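Local coordinates for elongation factor G (Thermus thermophilus, PDB 2DY1), which binds GTP with magnesium and probably acts as a translational GTPase in the elongation step of protein synthesis, at residues A[86-91]-A[426-431]. Sequence-based numbering, arbitrary orientation.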
# COMPACT_ATOMS: atom_id res chain seq x y z
N ASP A 86 -1.43 -4.00 -5.06
CA ASP A 86 -1.91 -2.72 -5.53
C ASP A 86 -2.77 -2.06 -4.46
O ASP A 86 -2.86 -0.81 -4.37
CB ASP A 86 -2.79 -2.91 -6.75
CG ASP A 86 -2.03 -3.41 -7.93
OD1 ASP A 86 -1.73 -2.60 -8.84
OD2 ASP A 86 -1.73 -4.62 -7.94
N PHE A 87 -3.42 -2.90 -3.67
CA PHE A 87 -4.34 -2.41 -2.64
C PHE A 87 -3.80 -2.52 -1.23
O PHE A 87 -4.56 -2.76 -0.28
CB PHE A 87 -5.66 -3.17 -2.80
CG PHE A 87 -6.19 -3.16 -4.23
CD1 PHE A 87 -6.40 -4.35 -4.91
CD2 PHE A 87 -6.39 -1.95 -4.89
CE1 PHE A 87 -6.81 -4.33 -6.26
CE2 PHE A 87 -6.80 -1.92 -6.22
CZ PHE A 87 -7.00 -3.12 -6.91
N VAL A 88 -2.49 -2.35 -1.11
CA VAL A 88 -1.79 -2.37 0.19
C VAL A 88 -2.48 -1.45 1.21
O VAL A 88 -2.50 -1.75 2.40
CB VAL A 88 -0.31 -1.96 -0.00
CG1 VAL A 88 -0.22 -0.54 -0.55
CG2 VAL A 88 0.46 -2.09 1.31
N GLY A 89 -3.01 -0.31 0.76
CA GLY A 89 -3.68 0.59 1.69
C GLY A 89 -4.79 -0.12 2.47
O GLY A 89 -4.84 -0.12 3.71
N GLU A 90 -5.67 -0.77 1.74
CA GLU A 90 -6.78 -1.48 2.34
C GLU A 90 -6.34 -2.71 3.12
O GLU A 90 -6.89 -3.01 4.17
CB GLU A 90 -7.77 -1.88 1.25
CG GLU A 90 -8.64 -0.72 0.78
CD GLU A 90 -9.75 -0.42 1.78
OE1 GLU A 90 -9.49 0.25 2.80
OE2 GLU A 90 -10.88 -0.87 1.55
N ILE A 91 -5.35 -3.42 2.60
CA ILE A 91 -4.86 -4.60 3.28
C ILE A 91 -4.28 -4.22 4.64
O ILE A 91 -4.62 -4.84 5.66
CB ILE A 91 -3.79 -5.33 2.45
CG1 ILE A 91 -4.42 -5.85 1.15
CG2 ILE A 91 -3.22 -6.54 3.25
CD1 ILE A 91 -3.41 -6.42 0.14
N TRP A 426 0.26 9.34 -8.08
CA TRP A 426 1.15 8.22 -7.78
C TRP A 426 0.36 7.10 -7.17
O TRP A 426 -0.41 7.32 -6.22
CB TRP A 426 2.20 8.63 -6.78
CG TRP A 426 3.17 9.62 -7.26
CD1 TRP A 426 3.04 10.98 -7.28
CD2 TRP A 426 4.50 9.34 -7.71
NE1 TRP A 426 4.21 11.56 -7.69
CE2 TRP A 426 5.12 10.58 -7.96
CE3 TRP A 426 5.22 8.15 -7.91
CZ2 TRP A 426 6.44 10.67 -8.41
CZ3 TRP A 426 6.53 8.24 -8.35
CH2 TRP A 426 7.13 9.49 -8.60
N GLY A 427 0.55 5.88 -7.68
CA GLY A 427 -0.16 4.73 -7.16
C GLY A 427 0.77 3.55 -6.91
O GLY A 427 1.99 3.67 -7.09
N HIS A 428 0.18 2.42 -6.55
CA HIS A 428 0.97 1.24 -6.22
C HIS A 428 1.08 0.19 -7.29
O HIS A 428 1.62 -0.89 -7.04
CB HIS A 428 0.43 0.63 -4.92
CG HIS A 428 0.77 1.44 -3.70
ND1 HIS A 428 -0.04 2.45 -3.21
CD2 HIS A 428 1.87 1.43 -2.92
CE1 HIS A 428 0.55 3.01 -2.17
NE2 HIS A 428 1.71 2.41 -1.97
N GLY A 429 0.58 0.49 -8.48
CA GLY A 429 0.66 -0.48 -9.56
C GLY A 429 -0.27 -0.07 -10.68
O GLY A 429 -1.06 0.86 -10.55
N GLU A 430 -0.16 -0.79 -11.80
CA GLU A 430 -1.01 -0.52 -12.96
C GLU A 430 -2.50 -0.74 -12.62
O GLU A 430 -3.35 0.07 -12.99
CB GLU A 430 -0.56 -1.44 -14.12
CG GLU A 430 -1.31 -1.17 -15.43
CD GLU A 430 -0.80 -1.97 -16.62
OE1 GLU A 430 0.05 -2.87 -16.45
OE2 GLU A 430 -1.27 -1.69 -17.75
N LEU A 431 -2.81 -1.83 -11.92
CA LEU A 431 -4.19 -2.11 -11.56
C LEU A 431 -4.69 -1.06 -10.59
O LEU A 431 -5.82 -0.57 -10.72
CB LEU A 431 -4.30 -3.52 -10.95
CG LEU A 431 -5.67 -3.88 -10.36
CD1 LEU A 431 -6.75 -3.85 -11.44
CD2 LEU A 431 -5.60 -5.25 -9.72
O HOH W 1 -0.85 -3.93 -11.10
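D86 reaches across to the start of helix 430-442 and makes one tight part of this contact. Its OD1 lies 3.3 Å from G429 CA. CG and OD1 also rest against CB of L431, and the two side chains cross at about a right angle. A water joins the two sides: it donates to D86 OD1 at 2.8 Å and accepts from L431 N at 3.0 Å. The same OD1 takes a hydrogen bond from H432 N, one residue further into that helix. G429 is the N-cap residue. A CB there would run into D86 OD1 and into the carbonyl O of H428.

Beside this, CZ of the F87 ring meets L431 CG at 3.8 Å. CB of D86 lies over the centre of one face of that ring. The contact joins the switch II region of the P-loop GTPase domain, just past the DAPG sequence, to domain III. F87 also touches V62 and P82, and its side chain is about 7 Å from the bound GTP.

V88 and H428 form a second close-packed patch. V88 CG1 sits 3.7 Å from the imidazole centroid, 8° off the ring normal, in a CH-pi contact. With chi1 at 61°, CG1 sits between the backbone N and the carbonyl carbon, and it is this methyl that lies over the imidazole. H428 NE2 is hydrogen-bonded to P379 O, which would help fix the ring's rotation. An alanine at H428 would probably leave V88 CG1 without its aromatic partner and P379 O without this bond. The loose, solvent side is at E430, which is exposed and takes almost no part; its side chain touches Y626 and K627 of helix 625-633.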